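Local coordinates for prolyl oligopeptidase (Galerina marginata, PDB 5N4B), which cleaves peptide bonds after proline and joins peptide ends into macrocycles during the biosynthesis of the amanitin toxins, at residues Phe158-Ser163 with Thr171-Ser176; Asp196-Phe201 with Cys238-Gly243; Leu216-Pro221 with Trp261-Asp266; Ile250-Asp255 with Asp296-Gly301. The protein carries 1 engineered substitution. All blocks are in the same frame, centred on the assembly; numbering follows the deposited sequence.

Contact 1: residues Phe158-Ser163 with Thr171-Ser176; sequences FAYAVS and TIYVRS
The two middle strands of one four-stranded propeller blade meet here as a beta hairpin. Residues 158-163 and 171-176 run antiparallel, with N-to-C directions 146° apart. Three hydrogen-bonded pairs, Phe158-Arg175, Tyr160-Tyr173 and Val162-Thr171, alternate with two non-hydrogen-bonded ones, Ala159-Val174 and Ala161-Ile172. In each hydrogen-bonded pair both N-H groups donate across. The straightest bond goes from Tyr173 N to Tyr160 O, 2.9 Å long with 173° at the hydrogen. A water joins Val162 O to Thr171 OG1 at the end of the run.

Tyr160 dominates the face it shares with Phe158, Val162, Thr171, Tyr173 and Arg175. Its CG sits between the backbone N and the carbonyl carbon (chi1 53°), and this swings the ring across the partner strand. Tyr173 CB lies over one face of the Tyr160 ring, 3.8 Å from its centroid, a CH-pi contact. Arg175 takes the same crowded first torsion and bends at chi3. Arg175 NH1 then donates to Tyr160 OH over 2.9 Å, with the hydroxyl in the guanidinium plane. The same NH1 forms a salt bridge with Asp191. Val162 CG2 meets the edge of the Tyr173 ring, 3.9 Å from CD2, and Tyr173 OH bonds to Glu197.

The other face carries apolar side chains, Ala159, Ala161, Ile172 and Val174; Ala159 CB touches Ile172 CG2 at 4.1 Å. There Ala159, Ile172 and Val174 pack on Phe215 of strand 214-219 in the next blade. Within the blade, strand 144-151 flanks residues 158-163, and strand 198-201 flanks residues 171-176.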
# COMPACT_ATOMS: atom_id res chain seq x y z
N PHE A 158 -16.82 -0.80 18.97
CA PHE A 158 -16.21 -0.95 17.66
C PHE A 158 -16.18 0.42 17.02
O PHE A 158 -17.23 1.00 16.76
CB PHE A 158 -17.04 -1.92 16.83
CG PHE A 158 -16.58 -2.13 15.39
CD1 PHE A 158 -15.40 -2.82 15.12
CD2 PHE A 158 -17.33 -1.69 14.32
CE1 PHE A 158 -15.03 -3.09 13.83
CE2 PHE A 158 -16.93 -1.95 13.03
CZ PHE A 158 -15.79 -2.60 12.78
N ALA A 159 -14.99 0.93 16.77
CA ALA A 159 -14.82 2.22 16.09
C ALA A 159 -14.52 1.95 14.62
O ALA A 159 -13.77 1.03 14.31
CB ALA A 159 -13.68 3.00 16.72
N TYR A 160 -15.13 2.72 13.73
CA TYR A 160 -14.98 2.45 12.31
C TYR A 160 -14.98 3.74 11.52
O TYR A 160 -15.82 4.61 11.75
CB TYR A 160 -16.05 1.50 11.78
CG TYR A 160 -17.47 1.88 12.06
CD1 TYR A 160 -18.03 1.64 13.31
CD2 TYR A 160 -18.33 2.35 11.06
CE1 TYR A 160 -19.37 1.92 13.58
CE2 TYR A 160 -19.69 2.62 11.34
CZ TYR A 160 -20.18 2.36 12.61
OH TYR A 160 -21.53 2.58 12.90
N ALA A 161 -14.04 3.85 10.61
CA ALA A 161 -13.84 5.03 9.78
C ALA A 161 -14.52 4.83 8.44
O ALA A 161 -14.30 3.80 7.78
CB ALA A 161 -12.34 5.28 9.57
N VAL A 162 -15.31 5.82 8.04
CA VAL A 162 -16.13 5.74 6.84
C VAL A 162 -15.76 6.88 5.91
O VAL A 162 -15.65 8.02 6.33
CB VAL A 162 -17.61 5.83 7.21
CG1 VAL A 162 -18.47 5.78 5.95
CG2 VAL A 162 -17.97 4.65 8.17
N SER A 163 -15.59 6.55 4.64
CA SER A 163 -15.37 7.50 3.56
C SER A 163 -16.54 7.41 2.59
O SER A 163 -17.20 6.36 2.48
CB SER A 163 -14.08 7.23 2.79
OG SER A 163 -12.97 7.59 3.60
N THR A 171 -14.72 9.80 8.52
CA THR A 171 -15.47 10.07 9.74
C THR A 171 -15.51 8.79 10.55
O THR A 171 -15.81 7.70 10.03
CB THR A 171 -16.90 10.55 9.43
OG1 THR A 171 -16.79 11.71 8.59
CG2 THR A 171 -17.64 10.85 10.68
N ILE A 172 -15.17 8.89 11.83
CA ILE A 172 -15.15 7.74 12.72
C ILE A 172 -16.46 7.73 13.49
O ILE A 172 -16.87 8.74 14.09
CB ILE A 172 -13.96 7.75 13.69
CG1 ILE A 172 -12.64 7.83 12.92
CG2 ILE A 172 -14.02 6.50 14.54
CD1 ILE A 172 -11.45 8.10 13.87
N TYR A 173 -17.10 6.57 13.47
CA TYR A 173 -18.30 6.25 14.22
C TYR A 173 -17.98 5.15 15.23
O TYR A 173 -16.94 4.49 15.14
CB TYR A 173 -19.46 5.79 13.28
CG TYR A 173 -19.84 6.85 12.31
CD1 TYR A 173 -20.71 7.87 12.68
CD2 TYR A 173 -19.31 6.88 11.04
CE1 TYR A 173 -21.04 8.84 11.79
CE2 TYR A 173 -19.63 7.88 10.14
CZ TYR A 173 -20.52 8.85 10.53
OH TYR A 173 -20.82 9.88 9.64
N VAL A 174 -18.86 5.01 16.23
CA VAL A 174 -18.67 4.04 17.29
C VAL A 174 -20.00 3.33 17.53
O VAL A 174 -21.06 3.97 17.64
CB VAL A 174 -18.19 4.67 18.60
CG1 VAL A 174 -17.91 3.59 19.69
CG2 VAL A 174 -16.98 5.56 18.36
N ARG A 175 -19.92 2.02 17.66
CA ARG A 175 -21.09 1.23 18.00
C ARG A 175 -20.74 0.14 19.00
O ARG A 175 -19.62 -0.34 19.08
CB ARG A 175 -21.80 0.60 16.78
CG ARG A 175 -20.96 -0.51 16.13
CD ARG A 175 -21.43 -0.89 14.75
NE ARG A 175 -22.83 -1.24 14.73
CZ ARG A 175 -23.81 -0.50 14.22
NH1 ARG A 175 -23.60 0.66 13.61
NH2 ARG A 175 -25.04 -0.92 14.34
N SER A 176 -21.74 -0.25 19.80
CA SER A 176 -21.59 -1.38 20.68
C SER A 176 -21.34 -2.65 19.89
O SER A 176 -21.96 -2.88 18.84
CB SER A 176 -22.89 -1.56 21.48
OG SER A 176 -22.80 -2.79 22.21
O HOH W 1 -16.86 10.45 5.99

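Contact 2: residues Asp196-Phe201 with Cys238-Gly243; sequences DEVKWF and CYHKVG
One carboxylate oxygen, OD2 of Asp196, takes two hydrogen bonds from the other segment. His240 NE2 donates to Asp196 OD2 over 2.6 Å, and the bond is nearly straight, 164° at the hydrogen. The backbone N of Gly243 donates to Asp196 OD2 over 2.8 Å and uses the syn lone pair of that oxygen. The histidine meets OD2 from above the carboxylate plane, while OD2 stays close to the plane of the imidazole. The two flat groups are almost perpendicular, 82° apart.

His240 CG is anti to the backbone N (chi1 177°), which sends the ring toward residues 196-201. Val198 CG2 sits squarely over one face of the His240 ring, 3.6 Å from its centroid, a CH-pi contact. The ring is thus held at its edge by Asp196 and on a face by Val198. Its other nitrogen, ND1, is hydrogen-bonded to Asp249. The contact ties the outermost strand 198-201 of one propeller blade, and the residues leading into it, to strand 236-241 of the next. It lies away from the catalytic residues.

With an aspartate at each nitrogen, the buried imidazole is probably protonated, and its positive charge would be balanced by Asp196 and Asp249.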
# COMPACT_ATOMS: atom_id res chain seq x y z
N ASP A 196 -21.90 9.64 18.45
CA ASP A 196 -20.54 10.11 18.23
C ASP A 196 -20.25 10.20 16.73
O ASP A 196 -20.50 9.25 16.00
CB ASP A 196 -19.55 9.10 18.80
CG ASP A 196 -19.69 8.89 20.31
OD1 ASP A 196 -20.83 8.87 20.82
OD2 ASP A 196 -18.64 8.69 20.98
N GLU A 197 -19.68 11.32 16.29
CA GLU A 197 -19.29 11.49 14.90
C GLU A 197 -17.97 12.25 14.87
O GLU A 197 -17.94 13.46 15.13
CB GLU A 197 -20.38 12.21 14.12
CG GLU A 197 -20.02 12.39 12.66
CD GLU A 197 -21.19 12.88 11.82
OE1 GLU A 197 -21.70 13.99 12.13
OE2 GLU A 197 -21.65 12.13 10.92
N VAL A 198 -16.89 11.56 14.59
CA VAL A 198 -15.56 12.12 14.70
C VAL A 198 -15.05 12.42 13.28
O VAL A 198 -14.56 11.53 12.58
CB VAL A 198 -14.65 11.16 15.48
CG1 VAL A 198 -13.26 11.68 15.56
CG2 VAL A 198 -15.22 10.93 16.87
N LYS A 199 -15.19 13.66 12.84
CA LYS A 199 -14.90 14.08 11.48
C LYS A 199 -13.44 14.47 11.32
O LYS A 199 -12.68 14.68 12.28
CB LYS A 199 -15.79 15.27 11.11
CG LYS A 199 -17.27 14.85 11.01
CD LYS A 199 -18.18 16.02 10.66
CE LYS A 199 -17.87 16.59 9.27
NZ LYS A 199 -18.18 15.72 8.10
N TRP A 200 -13.03 14.55 10.05
CA TRP A 200 -11.76 15.14 9.62
C TRP A 200 -10.57 14.23 9.89
O TRP A 200 -9.44 14.67 9.95
CB TRP A 200 -11.55 16.55 10.22
CG TRP A 200 -12.75 17.42 9.97
CD1 TRP A 200 -13.66 17.85 10.89
CD2 TRP A 200 -13.17 17.93 8.72
NE1 TRP A 200 -14.63 18.58 10.28
CE2 TRP A 200 -14.37 18.64 8.95
CE3 TRP A 200 -12.67 17.85 7.42
CZ2 TRP A 200 -15.05 19.31 7.92
CZ3 TRP A 200 -13.36 18.48 6.41
CH2 TRP A 200 -14.54 19.21 6.67
N PHE A 201 -10.83 12.92 9.98
CA PHE A 201 -9.82 11.93 10.30
C PHE A 201 -9.05 11.54 9.04
O PHE A 201 -9.64 11.23 7.99
CB PHE A 201 -10.54 10.70 10.88
CG PHE A 201 -9.69 9.44 11.00
CD1 PHE A 201 -8.54 9.44 11.72
CD2 PHE A 201 -10.09 8.25 10.42
CE1 PHE A 201 -7.75 8.28 11.83
CE2 PHE A 201 -9.34 7.09 10.55
CZ PHE A 201 -8.19 7.11 11.26
N CYS A 238 -5.58 13.85 18.46
CA CYS A 238 -6.70 14.13 19.33
C CYS A 238 -7.15 12.87 20.03
O CYS A 238 -6.79 11.74 19.63
CB CYS A 238 -7.88 14.68 18.53
SG CYS A 238 -7.57 16.31 17.82
N TYR A 239 -7.94 13.07 21.08
CA TYR A 239 -8.54 12.00 21.85
C TYR A 239 -10.04 12.20 21.92
O TYR A 239 -10.51 13.29 22.27
CB TYR A 239 -7.94 11.96 23.26
CG TYR A 239 -8.57 10.97 24.17
CD1 TYR A 239 -8.28 9.60 24.13
CD2 TYR A 239 -9.49 11.44 25.10
CE1 TYR A 239 -8.94 8.74 25.05
CE2 TYR A 239 -10.12 10.61 25.95
CZ TYR A 239 -9.85 9.31 25.94
OH TYR A 239 -10.58 8.58 26.89
N HIS A 240 -10.79 11.16 21.54
CA HIS A 240 -12.24 11.13 21.60
C HIS A 240 -12.71 10.19 22.69
O HIS A 240 -12.35 9.01 22.69
CB HIS A 240 -12.81 10.65 20.26
CG HIS A 240 -14.28 10.55 20.29
ND1 HIS A 240 -15.08 11.66 20.42
CD2 HIS A 240 -15.12 9.49 20.37
CE1 HIS A 240 -16.35 11.30 20.49
NE2 HIS A 240 -16.40 9.98 20.46
N LYS A 241 -13.53 10.71 23.63
CA LYS A 241 -14.15 9.91 24.66
C LYS A 241 -15.46 9.32 24.12
O LYS A 241 -16.30 10.04 23.56
CB LYS A 241 -14.40 10.79 25.88
CG LYS A 241 -15.13 10.07 26.98
CD LYS A 241 -15.31 11.00 28.19
CE LYS A 241 -16.00 10.24 29.30
NZ LYS A 241 -16.52 11.19 30.33
N VAL A 242 -15.62 8.01 24.27
CA VAL A 242 -16.86 7.36 23.80
C VAL A 242 -18.05 7.97 24.50
O VAL A 242 -18.05 8.18 25.72
CB VAL A 242 -16.80 5.86 24.05
CG1 VAL A 242 -18.10 5.20 23.68
CG2 VAL A 242 -15.70 5.24 23.23
N GLY A 243 -19.11 8.21 23.71
CA GLY A 243 -20.35 8.76 24.25
C GLY A 243 -20.39 10.26 24.33
O GLY A 243 -21.21 10.80 25.09

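Contact 3: residues Leu216-Pro221 with Trp261-Asp266; sequences LYQRYP and WIYGAD
Gln218 OE1 is the best-held polar atom between the segments, and one N-H grips it. Tyr263 N donates to Gln218 OE1 over 2.8 Å, in the plane of the amide and on a lone pair of the oxygen. The bond is bent, 141° at the hydrogen. Gln218 reaches it by an extended chain, with CG anti to the backbone N (chi1 179°). Its NE2 donates to Lys202 O, so both ends of the amide are bonded and its rotation is fixed.

Ile262 crosses the glutamine at about a right angle, and its CB lies 3.5 Å from Gln218 OE1. Tyr263 CD2 is 3.6 Å from the same Gln218 OE1. Two weaker touches flank the bond. Leu216 CD2 meets Ala265 CB at 4.3 Å. Tyr220 extends its hydroxyl to Ile262, with Tyr220 OH 3.3 Å from Ile262 CG2. The side chain of Tyr220 is about 8 Å from that of the catalytic His699. Arg219 NE and NH2 both donate side-on to Tyr220 O.

The strands face each other without pairing. Their axes run nearly antiparallel, 173° apart, and come no closer than 7.2 Å, too far for backbone pairing, so side chains make the contact. Strand 214-219 is an inner strand of its blade, between strands 207-208 and 236-241. Strand 262-267 forms one edge of the following blade, beside strand 273-279.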
# COMPACT_ATOMS: atom_id res chain seq x y z
N LEU A 216 -7.42 7.64 20.43
CA LEU A 216 -6.65 8.68 19.75
C LEU A 216 -6.77 8.51 18.25
O LEU A 216 -6.82 7.38 17.73
CB LEU A 216 -5.17 8.64 20.14
CG LEU A 216 -4.94 8.98 21.62
CD1 LEU A 216 -4.72 7.74 22.42
CD2 LEU A 216 -3.88 9.94 21.80
N TYR A 217 -6.77 9.63 17.55
CA TYR A 217 -6.91 9.71 16.10
C TYR A 217 -6.35 11.05 15.63
O TYR A 217 -6.41 12.06 16.35
CB TYR A 217 -8.39 9.58 15.70
CG TYR A 217 -9.22 10.77 16.08
CD1 TYR A 217 -9.66 10.99 17.39
CD2 TYR A 217 -9.47 11.74 15.15
CE1 TYR A 217 -10.36 12.12 17.72
CE2 TYR A 217 -10.16 12.89 15.48
CZ TYR A 217 -10.58 13.08 16.77
OH TYR A 217 -11.26 14.26 17.11
N GLN A 218 -5.82 11.07 14.41
CA GLN A 218 -5.32 12.29 13.80
C GLN A 218 -6.42 12.96 13.00
O GLN A 218 -7.10 12.31 12.19
CB GLN A 218 -4.13 12.02 12.91
CG GLN A 218 -3.61 13.30 12.25
CD GLN A 218 -2.29 13.06 11.61
OE1 GLN A 218 -1.27 13.52 12.11
NE2 GLN A 218 -2.26 12.28 10.54
N ARG A 219 -6.58 14.24 13.19
CA ARG A 219 -7.51 14.97 12.36
C ARG A 219 -6.94 16.29 11.89
O ARG A 219 -5.88 16.76 12.32
CB ARG A 219 -8.83 15.22 13.03
CG ARG A 219 -8.61 16.00 14.29
CD ARG A 219 -9.81 16.78 14.66
NE ARG A 219 -10.18 17.81 13.69
CZ ARG A 219 -11.20 18.63 13.88
NH1 ARG A 219 -11.94 18.52 14.98
NH2 ARG A 219 -11.46 19.52 12.95
N TYR A 220 -7.64 16.86 10.96
CA TYR A 220 -7.26 18.10 10.30
C TYR A 220 -8.26 19.20 10.58
O TYR A 220 -9.37 18.92 11.05
CB TYR A 220 -7.12 17.84 8.81
CG TYR A 220 -5.85 17.08 8.53
CD1 TYR A 220 -4.65 17.76 8.30
CD2 TYR A 220 -5.81 15.70 8.59
CE1 TYR A 220 -3.47 17.09 8.05
CE2 TYR A 220 -4.62 15.03 8.36
CZ TYR A 220 -3.47 15.74 8.10
OH TYR A 220 -2.29 15.02 7.88
N PRO A 221 -7.93 20.45 10.29
CA PRO A 221 -8.89 21.53 10.51
C PRO A 221 -10.12 21.32 9.66
O PRO A 221 -10.03 20.86 8.51
CB PRO A 221 -8.13 22.78 10.09
CG PRO A 221 -6.66 22.41 10.32
CD PRO A 221 -6.59 20.96 9.94
N TRP A 261 4.09 18.54 9.46
CA TRP A 261 4.38 17.32 10.20
C TRP A 261 3.06 16.60 10.52
O TRP A 261 2.02 17.22 10.72
CB TRP A 261 5.12 17.61 11.49
CG TRP A 261 6.48 18.19 11.33
CD1 TRP A 261 7.06 18.66 10.18
CD2 TRP A 261 7.43 18.37 12.37
NE1 TRP A 261 8.33 19.12 10.47
CE2 TRP A 261 8.58 18.94 11.80
CE3 TRP A 261 7.42 18.10 13.73
CZ2 TRP A 261 9.70 19.26 12.56
CZ3 TRP A 261 8.57 18.39 14.49
CH2 TRP A 261 9.67 18.98 13.90
N ILE A 262 3.12 15.28 10.58
CA ILE A 262 2.00 14.43 10.97
C ILE A 262 2.40 13.55 12.15
O ILE A 262 3.59 13.45 12.52
CB ILE A 262 1.40 13.63 9.80
CG1 ILE A 262 2.42 12.63 9.25
CG2 ILE A 262 0.91 14.62 8.73
CD1 ILE A 262 1.75 11.57 8.31
N TYR A 263 1.40 12.89 12.73
CA TYR A 263 1.48 12.33 14.05
C TYR A 263 0.92 10.90 14.07
O TYR A 263 0.04 10.55 13.29
CB TYR A 263 0.75 13.19 15.11
CG TYR A 263 1.27 14.59 15.03
CD1 TYR A 263 2.57 14.87 15.40
CD2 TYR A 263 0.52 15.60 14.43
CE1 TYR A 263 3.08 16.13 15.23
CE2 TYR A 263 1.05 16.88 14.27
CZ TYR A 263 2.33 17.11 14.67
OH TYR A 263 2.90 18.34 14.49
N GLY A 264 1.47 10.09 14.95
CA GLY A 264 0.90 8.81 15.28
C GLY A 264 1.00 8.58 16.78
O GLY A 264 1.67 9.33 17.49
N ALA A 265 0.33 7.55 17.26
CA ALA A 265 0.28 7.24 18.68
C ALA A 265 0.24 5.76 18.91
O ALA A 265 0.02 4.95 18.01
CB ALA A 265 -0.93 7.90 19.35
N ASP A 266 0.55 5.41 20.16
CA ASP A 266 0.38 4.04 20.65
C ASP A 266 0.16 4.12 22.16
O ASP A 266 0.54 5.10 22.81
CB ASP A 266 1.62 3.17 20.38
CG ASP A 266 1.55 2.32 19.07
OD1 ASP A 266 0.50 1.71 18.78
OD2 ASP A 266 2.59 2.25 18.34

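Contact 4: residues Ile250-Asp255 with Asp296-Gly301; sequences IIVYQD and DGVKSG
Apolar contact accounts for the meeting of residues 250-255 with residues 296-301, and two side chains of the first segment carry it. Ile250 is the main one. Its CG1 is anti to the carbonyl carbon (chi1 -67°) and the chain runs on extended to CD1 (chi2 168°). Ile250 CD1 reaches the loop backbone, 4.0 Å from Lys299 CA and equally far from Val298 O. The CG2 branch of Ile250 goes to the next part of the loop and lies 4.1 Å from Ser300 CA. The two branches of one isoleucine thus lie along three successive loop residues.

Val252 makes the second apolar contact. Its CG2, anti to the carbonyl carbon, meets Val298 CG1 at 4.2 Å, and the two valines cross at about a right angle. Val298 also packs on Tyr239 of the adjacent strand 236-241, and Val252 touches the same tyrosine. Val252 and Tyr253 together face Met237 in a classic beta bulge.

The charged groups stay within the loop. Lys299 NZ and Asp296 OD2 form a long salt bridge, 3.8 Å apart. A weak, long ion pair links the same ammonium to Asp294. Gly297 and Gly301, on either side of the touching residues in sequence, both have positive phi.

The loop lies between strands 287-292 and 305-308 of one propeller blade, and strand 250-254 is an outer strand of the preceding blade. Here the two blades meet through methyl groups and backbone atoms. Such a contact has no directional bonds and probably depends on shape and the exclusion of water.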
# COMPACT_ATOMS: atom_id res chain seq x y z
N ILE A 250 -10.13 16.13 23.03
CA ILE A 250 -8.92 16.75 23.56
C ILE A 250 -7.87 16.78 22.46
O ILE A 250 -7.67 15.77 21.77
CB ILE A 250 -8.42 15.94 24.77
CG1 ILE A 250 -9.43 16.06 25.91
CG2 ILE A 250 -7.04 16.41 25.20
CD1 ILE A 250 -9.20 15.08 27.04
N ILE A 251 -7.17 17.89 22.29
CA ILE A 251 -6.00 17.96 21.42
C ILE A 251 -4.80 17.51 22.25
O ILE A 251 -4.36 18.23 23.16
CB ILE A 251 -5.77 19.36 20.83
CG1 ILE A 251 -6.91 19.74 19.88
CG2 ILE A 251 -4.46 19.37 20.03
CD1 ILE A 251 -6.79 21.17 19.32
N VAL A 252 -4.30 16.32 21.95
CA VAL A 252 -3.15 15.71 22.62
C VAL A 252 -1.84 16.33 22.13
O VAL A 252 -0.90 16.55 22.91
CB VAL A 252 -3.21 14.19 22.34
CG1 VAL A 252 -1.99 13.49 22.71
CG2 VAL A 252 -4.41 13.59 23.07
N TYR A 253 -1.75 16.63 20.84
CA TYR A 253 -0.57 17.29 20.32
C TYR A 253 -0.89 17.98 18.99
O TYR A 253 -1.61 17.44 18.15
CB TYR A 253 0.64 16.36 20.10
CG TYR A 253 1.90 17.19 19.90
CD1 TYR A 253 2.42 17.91 20.96
CD2 TYR A 253 2.53 17.26 18.69
CE1 TYR A 253 3.53 18.73 20.78
CE2 TYR A 253 3.68 18.03 18.48
CZ TYR A 253 4.16 18.77 19.55
OH TYR A 253 5.26 19.59 19.42
N GLN A 254 -0.29 19.15 18.78
CA GLN A 254 -0.18 19.76 17.46
C GLN A 254 1.03 20.69 17.47
O GLN A 254 1.56 21.01 18.55
CB GLN A 254 -1.45 20.52 17.07
CG GLN A 254 -1.71 21.79 17.80
CD GLN A 254 -2.94 22.49 17.23
OE1 GLN A 254 -3.02 22.78 16.03
NE2 GLN A 254 -3.88 22.72 18.07
N ASP A 255 1.47 21.09 16.28
CA ASP A 255 2.67 21.94 16.18
C ASP A 255 2.45 22.95 15.07
O ASP A 255 2.72 22.68 13.90
CB ASP A 255 3.93 21.12 15.97
CG ASP A 255 5.16 21.95 15.99
OD1 ASP A 255 5.02 23.19 15.98
OD2 ASP A 255 6.28 21.36 15.96
N ASP A 296 -6.70 7.48 35.68
CA ASP A 296 -7.77 8.25 35.05
C ASP A 296 -7.62 8.40 33.53
O ASP A 296 -8.59 8.82 32.88
CB ASP A 296 -7.79 9.65 35.67
CG ASP A 296 -8.12 9.62 37.13
OD1 ASP A 296 -8.88 8.71 37.52
OD2 ASP A 296 -7.61 10.47 37.90
N GLY A 297 -6.47 8.07 32.95
CA GLY A 297 -6.32 8.14 31.49
C GLY A 297 -6.02 9.53 30.94
O GLY A 297 -5.50 10.42 31.63
N VAL A 298 -6.37 9.72 29.67
CA VAL A 298 -5.99 10.92 28.93
C VAL A 298 -6.80 12.11 29.42
O VAL A 298 -8.04 12.07 29.47
CB VAL A 298 -6.22 10.70 27.42
CG1 VAL A 298 -5.96 11.98 26.62
CG2 VAL A 298 -5.37 9.60 26.91
N LYS A 299 -6.09 13.19 29.74
CA LYS A 299 -6.64 14.50 30.06
C LYS A 299 -5.85 15.55 29.28
O LYS A 299 -4.86 15.23 28.62
CB LYS A 299 -6.56 14.82 31.57
CG LYS A 299 -7.52 14.04 32.45
CD LYS A 299 -7.46 14.51 33.92
CE LYS A 299 -6.25 13.91 34.67
NZ LYS A 299 -6.36 12.43 34.85
N SER A 300 -6.30 16.80 29.35
CA SER A 300 -5.56 17.87 28.68
C SER A 300 -4.28 18.13 29.46
O SER A 300 -4.15 17.76 30.63
CB SER A 300 -6.37 19.16 28.68
OG SER A 300 -6.77 19.50 29.99
N GLY A 301 -3.31 18.74 28.78
CA GLY A 301 -2.07 19.15 29.44
C GLY A 301 -1.07 18.03 29.66
O GLY A 301 -0.41 17.98 30.70

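How the contacts relate
All four contacts lie in the N-terminal beta-propeller domain and follow three successive four-stranded blades. Contact 1 is internal to the blade that runs from strand 144-151 to strand 198-201. Contact 2 joins that blade to the next, from strand 207-208 to strand 250-254. Contacts 3 and 4 join the latter to the blade from strand 262-267 to strand 305-308. Neighbouring centres are 9 Å apart for contacts 1 and 2, and 12 to 13 Å among contacts 2, 3 and 4. Contacts 1 and 4 are 21 Å apart and do not touch. Along the chain, contact 3 crosses both contact 2 and contact 4; the other pairs are in series. Consecutive blades are thus fastened side by side around the propeller.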